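Long-range contacts in WbbM protein (Klebsiella pneumoniae, PDB 6U4B), which is a bifunctional, trimeric O-antigen polymerase that probably transfers sugars through glycosyltransferase activity and binds magnesium: residues Tyr177-Asp182 with Asn244-Gln249; Pro468-Gln473 with Val513-Val518. One frame throughout, in Å; residues are numbered along the deposited sequence.

Contact 1 of 2, residues Tyr177-Asp182 with Asn244-Gln249; sequences YLHIRD and NNYNAQ
Tyr-246 OH donates a hydrogen bond to Asp-182 OD2, with 2.7 Å between the two oxygens. This bond ties the loop joining helices 220-240 and 253-272 to the beginning of helix 180-193, on the surface of the DUF4422 region. OD2 accepts on its syn lone pair and lies at the edge of the phenol ring, near its plane, while the carboxylate is turned steeply against the ring, the two planes 68° apart. Aspartate is short enough to hold its charge close to the helix, and tyrosine long enough to span from the loop to it.

His-179 comes to the same hydroxyl from another direction: its CD2 is 3.3 Å from Tyr-246 OH. CG stands anti to the carbonyl carbon of His-179 and beside its backbone N (chi1 -58°), which brings CD2 to the hydroxyl. The imidazole and phenol run nearly parallel, at 12°, yet are slid so far apart (centroids 5.0 Å) that they barely overlap. His-179 NE2 is hydrogen-bonded to Glu-250 OE2, just beyond the loop segment, which fixes the ring's rotation and would probably favour a protonated histidine.

Farther along the loop, Gln-249 lies alongside Tyr-177. Its CB makes a CH-pi contact, 3.7 Å from the centroid of the Tyr-177 ring. Asn-247 crosses that ring at about a right angle and turns its OD1 to the backbone N of Glu-250. At the outer bend of the loop, Asn-245 N bonds to Asn-540 of a second subunit. On the helix side, Arg-181 approaches the phenol more loosely, NH2 lying 4.2 Å from Tyr-246 OH.

Contact 2 of 2, residues Pro468-Gln473 with Val513-Val518; sequences PDEYFQ and VFYSRV
Phe-472 packs its ring against two apolar side chains of the facing segment: CE2 lies 3.8 Å from Val-518 CG2, and CZ 3.9 Å from Phe-514 CD2. These contacts belong to the glycosyltransferase family 8 region, whose members have the GT-A fold, and they join the short strand 472-473 to the turn that leads from helix 505-513 into strand 518-521. Phe-514 receives CZ at its ring edge, while the valine methyl approaches the Phe-472 ring obliquely. Phe-472 holds CG between its backbone N and carbonyl carbon (chi1 67°), which swings the ring across to this apolar patch; a flat phenyl and a branched valine can fill it without any polar atom to satisfy.

A more polar zone lies beside it. Glu-470 OE1 comes to 3.3 Å from Tyr-515 CE1, the carboxylate meeting the ring at an oblique angle. A water bridges the carboxylate to the turn, donating to Glu-470 OE1 at 2.7 Å and accepting from Ser-516 N at 2.8 Å. That amide sits within the type II beta turn from Phe-514 to Arg-517, in which Ser-516 has a left-handed backbone (phi 64°).

The next shell sets these groups in place. Strand 428-432 pairs with both 472-473 and 518-521; Val-428 touches Phe-514 and Val-518, and Ala-430 touches Phe-472, which also meets Met-510. The phenol of Tyr-515 is held at its far end by Asn-466 OD1 and the backbone N of Asn-467, and the N of Phe-472 by Asn-511 OD1. The turn itself is closed by Arg-517 N, which donates to Phe-514 O at 2.9 Å.

The two contacts lie on opposite sides of the chain's centre: contact 1 belongs to the DUF4422 region and contact 2 to the glycosyltransferase family 8 region. Their centres are 60 Å apart and their nearest atoms about 42 Å, so they do not touch, and both segments of contact 1 precede those of contact 2 in sequence. Contact 2 is the one near a metal: the side chain of Phe-472 is about 12 Å from a bound magnesium ion and about 10 Å from the side chain of its ligand Asp-406. Contact 1 lies far from the magnesium site but meets a neighbouring subunit of the trimer, whereas no other chain of the assembly touches contact 2.

Contact 1 of 2, residues Tyr177-Asp182 with Asn244-Gln249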
loop_
_atom_site.group_PDB
_atom_site.type_symbol
_atom_site.label_atom_id
_atom_site.label_comp_id
_atom_site.label_asym_id
_atom_site.label_seq_id
_atom_site.Cartn_x
_atom_site.Cartn_y
_atom_site.Cartn_z
ATOM N N TYR A 177 4.496 19.072 48.211
ATOM C CA TYR A 177 3.667 18.627 47.099
ATOM C C TYR A 177 2.369 17.985 47.568
ATOM O O TYR A 177 1.793 17.161 46.853
ATOM C CB TYR A 177 4.450 17.657 46.213
ATOM C CG TYR A 177 5.735 18.239 45.668
ATOM C CD1 TYR A 177 6.967 17.701 46.017
ATOM C CD2 TYR A 177 5.716 19.336 44.816
ATOM C CE1 TYR A 177 8.145 18.231 45.522
ATOM C CE2 TYR A 177 6.889 19.874 44.317
ATOM C CZ TYR A 177 8.101 19.319 44.675
ATOM O OH TYR A 177 9.270 19.851 44.182
ATOM N N LEU A 178 1.896 18.348 48.757
ATOM C CA LEU A 178 0.689 17.778 49.331
ATOM C C LEU A 178 -0.357 18.866 49.534
ATOM O O LEU A 178 -0.032 20.038 49.742
ATOM C CB LEU A 178 0.982 17.085 50.667
ATOM C CG LEU A 178 1.949 15.900 50.620
ATOM C CD1 LEU A 178 2.220 15.376 52.023
ATOM C CD2 LEU A 178 1.398 14.796 49.727
ATOM N N HIS A 179 -1.622 18.460 49.476
ATOM C CA HIS A 179 -2.752 19.363 49.652
ATOM C C HIS A 179 -3.728 18.695 50.611
ATOM O O HIS A 179 -4.294 17.643 50.296
ATOM C CB HIS A 179 -3.406 19.689 48.310
ATOM C CG HIS A 179 -2.463 20.303 47.320
ATOM N ND1 HIS A 179 -2.302 21.666 47.193
ATOM C CD2 HIS A 179 -1.622 19.738 46.422
ATOM C CE1 HIS A 179 -1.408 21.914 46.252
ATOM N NE2 HIS A 179 -0.981 20.762 45.769
ATOM N N ILE A 180 -3.910 19.303 51.786
ATOM C CA ILE A 180 -4.609 18.646 52.881
ATOM C C ILE A 180 -6.050 18.311 52.524
ATOM O O ILE A 180 -6.627 17.380 53.099
ATOM C CB ILE A 180 -4.531 19.525 54.150
ATOM C CG1 ILE A 180 -5.018 18.746 55.375
ATOM C CG2 ILE A 180 -5.314 20.816 53.959
ATOM C CD1 ILE A 180 -4.236 17.479 55.635
ATOM N N ARG A 181 -6.647 19.037 51.572
ATOM C CA ARG A 181 -8.013 18.731 51.158
ATOM C C ARG A 181 -8.129 17.313 50.615
ATOM O O ARG A 181 -9.183 16.678 50.756
ATOM C CB ARG A 181 -8.487 19.745 50.113
ATOM C CG ARG A 181 -7.902 19.544 48.722
ATOM C CD ARG A 181 -8.399 20.598 47.747
ATOM N NE ARG A 181 -7.876 21.922 48.065
ATOM C CZ ARG A 181 -6.774 22.440 47.531
ATOM N NH1 ARG A 181 -6.370 23.653 47.883
ATOM N NH2 ARG A 181 -6.076 21.743 46.643
ATOM N N ASP A 182 -7.061 16.793 50.005
ATOM C CA ASP A 182 -7.084 15.419 49.519
ATOM C C ASP A 182 -7.090 14.428 50.677
ATOM O O ASP A 182 -7.819 13.430 50.644
ATOM C CB ASP A 182 -5.886 15.166 48.604
ATOM C CG ASP A 182 -5.864 16.093 47.401
ATOM O OD1 ASP A 182 -6.952 16.511 46.947
ATOM O OD2 ASP A 182 -4.758 16.402 46.904
ATOM N N ASN A 244 -5.636 19.586 40.625
ATOM C CA ASN A 244 -5.653 20.974 40.155
ATOM C C ASN A 244 -4.284 21.286 39.550
ATOM O O ASN A 244 -3.424 21.868 40.214
ATOM C CB ASN A 244 -6.002 21.936 41.291
ATOM C CG ASN A 244 -6.025 23.382 40.839
ATOM O OD1 ASN A 244 -6.366 23.682 39.695
ATOM N ND2 ASN A 244 -5.650 24.289 41.735
ATOM N N ASN A 245 -4.097 20.897 38.286
ATOM C CA ASN A 245 -2.840 21.105 37.565
ATOM C C ASN A 245 -1.659 20.542 38.353
ATOM O O ASN A 245 -0.644 21.206 38.570
ATOM C CB ASN A 245 -2.633 22.587 37.241
ATOM C CG ASN A 245 -3.619 23.105 36.209
ATOM O OD1 ASN A 245 -3.818 22.493 35.159
ATOM N ND2 ASN A 245 -4.247 24.237 36.507
ATOM N N TYR A 246 -1.807 19.294 38.793
ATOM C CA TYR A 246 -0.768 18.653 39.586
ATOM C C TYR A 246 0.437 18.299 38.723
ATOM O O TYR A 246 0.296 17.863 37.576
ATOM C CB TYR A 246 -1.311 17.390 40.257
ATOM C CG TYR A 246 -2.106 17.635 41.521
ATOM C CD1 TYR A 246 -2.386 18.926 41.957
ATOM C CD2 TYR A 246 -2.561 16.571 42.292
ATOM C CE1 TYR A 246 -3.111 19.147 43.116
ATOM C CE2 TYR A 246 -3.285 16.783 43.451
ATOM C CZ TYR A 246 -3.556 18.071 43.859
ATOM O OH TYR A 246 -4.272 18.281 45.012
ATOM N N ASN A 247 1.630 18.489 39.283
ATOM C CA ASN A 247 2.850 18.028 38.644
ATOM C C ASN A 247 3.107 16.572 39.029
ATOM O O ASN A 247 2.312 15.940 39.729
ATOM C CB ASN A 247 4.029 18.933 39.010
ATOM C CG ASN A 247 4.251 19.046 40.512
ATOM O OD1 ASN A 247 4.083 18.083 41.260
ATOM N ND2 ASN A 247 4.640 20.235 40.955
ATOM N N ALA A 248 4.247 16.037 38.579
ATOM C CA ALA A 248 4.525 14.613 38.755
ATOM C C ALA A 248 4.558 14.219 40.230
ATOM O O ALA A 248 4.117 13.123 40.597
ATOM C CB ALA A 248 5.844 14.251 38.075
ATOM N N GLN A 249 5.072 15.097 41.093
ATOM C CA GLN A 249 5.124 14.780 42.517
ATOM C C GLN A 249 3.738 14.857 43.147
ATOM O O GLN A 249 3.324 13.949 43.879
ATOM C CB GLN A 249 6.094 15.715 43.237
ATOM C CG GLN A 249 7.546 15.597 42.796
ATOM C CD GLN A 249 7.902 16.557 41.677
ATOM O OE1 GLN A 249 7.043 16.970 40.896
ATOM N NE2 GLN A 249 9.176 16.926 41.599
#

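Contact 2 of 2, residues Pro468-Gln473 with Val513-Val518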
loop_
_atom_site.group_PDB
_atom_site.type_symbol
_atom_site.label_atom_id
_atom_site.label_comp_id
_atom_site.label_asym_id
_atom_site.label_seq_id
_atom_site.Cartn_x
_atom_site.Cartn_y
_atom_site.Cartn_z
ATOM N N PRO A 468 45.380 -12.494 9.056
ATOM C CA PRO A 468 44.497 -11.317 8.946
ATOM C C PRO A 468 43.360 -11.505 7.959
ATOM O O PRO A 468 42.398 -10.725 7.987
ATOM C CB PRO A 468 45.447 -10.201 8.486
ATOM C CG PRO A 468 46.828 -10.686 8.864
ATOM C CD PRO A 468 46.785 -12.177 8.747
ATOM N N ASP A 469 43.432 -12.526 7.105
ATOM C CA ASP A 469 42.409 -12.740 6.094
ATOM C C ASP A 469 41.101 -13.254 6.683
ATOM O O ASP A 469 40.073 -13.212 6.002
ATOM C CB ASP A 469 42.941 -13.705 5.034
ATOM C CG ASP A 469 42.115 -13.695 3.769
ATOM O OD1 ASP A 469 41.378 -14.674 3.531
ATOM O OD2 ASP A 469 42.192 -12.698 3.020
ATOM N N GLU A 470 41.107 -13.725 7.928
ATOM C CA GLU A 470 39.900 -14.242 8.560
ATOM C C GLU A 470 39.105 -13.162 9.285
ATOM O O GLU A 470 38.186 -13.485 10.044
ATOM C CB GLU A 470 40.256 -15.377 9.523
ATOM C CG GLU A 470 40.706 -16.650 8.816
ATOM C CD GLU A 470 41.204 -17.709 9.779
ATOM O OE1 GLU A 470 41.182 -17.455 11.000
ATOM O OE2 GLU A 470 41.620 -18.793 9.315
ATOM N N TYR A 471 39.435 -11.894 9.059
ATOM C CA TYR A 471 38.710 -10.793 9.676
ATOM C C TYR A 471 37.274 -10.760 9.162
ATOM O O TYR A 471 37.040 -10.724 7.951
ATOM C CB TYR A 471 39.421 -9.478 9.367
ATOM C CG TYR A 471 38.935 -8.287 10.158
ATOM C CD1 TYR A 471 37.834 -7.547 9.738
ATOM C CD2 TYR A 471 39.590 -7.888 11.317
ATOM C CE1 TYR A 471 37.397 -6.450 10.453
ATOM C CE2 TYR A 471 39.161 -6.797 12.041
ATOM C CZ TYR A 471 38.066 -6.080 11.607
ATOM O OH TYR A 471 37.639 -4.991 12.329
ATOM N N PHE A 472 36.311 -10.777 10.081
ATOM C CA PHE A 472 34.900 -10.844 9.728
ATOM C C PHE A 472 34.205 -9.518 10.013
ATOM O O PHE A 472 34.606 -8.762 10.903
ATOM C CB PHE A 472 34.187 -11.973 10.487
ATOM C CG PHE A 472 34.097 -11.752 11.976
ATOM C CD1 PHE A 472 33.061 -11.008 12.524
ATOM C CD2 PHE A 472 35.035 -12.308 12.830
ATOM C CE1 PHE A 472 32.974 -10.807 13.888
ATOM C CE2 PHE A 472 34.952 -12.114 14.196
ATOM C CZ PHE A 472 33.922 -11.362 14.725
ATOM N N GLN A 473 33.142 -9.257 9.257
ATOM C CA GLN A 473 32.358 -8.041 9.404
ATOM C C GLN A 473 31.271 -8.242 10.456
ATOM O O GLN A 473 30.643 -9.304 10.520
ATOM C CB GLN A 473 31.741 -7.646 8.061
ATOM C CG GLN A 473 31.727 -6.152 7.800
ATOM C CD GLN A 473 30.564 -5.453 8.466
ATOM O OE1 GLN A 473 29.434 -5.943 8.441
ATOM N NE2 GLN A 473 30.832 -4.300 9.069
ATOM N N VAL A 513 38.793 -11.637 20.060
ATOM C CA VAL A 513 38.351 -12.645 21.017
ATOM C C VAL A 513 37.809 -13.881 20.305
ATOM O O VAL A 513 37.982 -15.006 20.789
ATOM C CB VAL A 513 37.318 -12.037 21.985
ATOM C CG1 VAL A 513 36.721 -13.108 22.885
ATOM C CG2 VAL A 513 37.966 -10.950 22.826
ATOM N N PHE A 514 37.174 -13.711 19.148
ATOM C CA PHE A 514 36.571 -14.836 18.442
ATOM C C PHE A 514 37.499 -15.456 17.401
ATOM O O PHE A 514 37.058 -16.329 16.648
ATOM C CB PHE A 514 35.261 -14.410 17.764
ATOM C CG PHE A 514 34.261 -13.766 18.695
ATOM C CD1 PHE A 514 34.296 -14.008 20.061
ATOM C CD2 PHE A 514 33.281 -12.918 18.199
ATOM C CE1 PHE A 514 33.380 -13.415 20.911
ATOM C CE2 PHE A 514 32.360 -12.324 19.044
ATOM C CZ PHE A 514 32.411 -12.573 20.403
ATOM N N TYR A 515 38.764 -15.038 17.346
ATOM C CA TYR A 515 39.664 -15.515 16.300
ATOM C C TYR A 515 39.784 -17.035 16.328
ATOM O O TYR A 515 39.930 -17.641 17.394
ATOM C CB TYR A 515 41.050 -14.886 16.446
ATOM C CG TYR A 515 41.989 -15.301 15.333
ATOM C CD1 TYR A 515 41.745 -14.912 14.022
ATOM C CD2 TYR A 515 43.102 -16.092 15.588
ATOM C CE1 TYR A 515 42.587 -15.292 12.995
ATOM C CE2 TYR A 515 43.953 -16.477 14.564
ATOM C CZ TYR A 515 43.688 -16.071 13.271
ATOM O OH TYR A 515 44.517 -16.440 12.242
ATOM N N SER A 516 39.727 -17.643 15.143
ATOM C CA SER A 516 39.748 -19.087 14.922
ATOM C C SER A 516 38.538 -19.794 15.522
ATOM O O SER A 516 38.531 -21.027 15.618
ATOM C CB SER A 516 41.043 -19.729 15.444
ATOM O OG SER A 516 41.079 -19.734 16.858
ATOM N N ARG A 517 37.512 -19.050 15.925
ATOM C CA ARG A 517 36.258 -19.603 16.422
ATOM C C ARG A 517 35.086 -19.041 15.628
ATOM O O ARG A 517 34.017 -18.761 16.173
ATOM C CB ARG A 517 36.078 -19.317 17.912
ATOM C CG ARG A 517 37.300 -19.615 18.781
ATOM C CD ARG A 517 37.534 -21.111 18.969
ATOM N NE ARG A 517 36.370 -21.790 19.538
ATOM C CZ ARG A 517 36.032 -21.754 20.824
ATOM N NH1 ARG A 517 36.761 -21.063 21.691
ATOM N NH2 ARG A 517 34.957 -22.408 21.245
ATOM N N VAL A 518 35.280 -18.853 14.324
ATOM C CA VAL A 518 34.308 -18.174 13.473
ATOM C C VAL A 518 33.921 -19.101 12.329
ATOM O O VAL A 518 34.790 -19.581 11.590
ATOM C CB VAL A 518 34.856 -16.845 12.932
ATOM C CG1 VAL A 518 33.879 -16.223 11.950
ATOM C CG2 VAL A 518 35.147 -15.885 14.073
HETATM O O HOH W 1 38.905 -17.150 12.505
#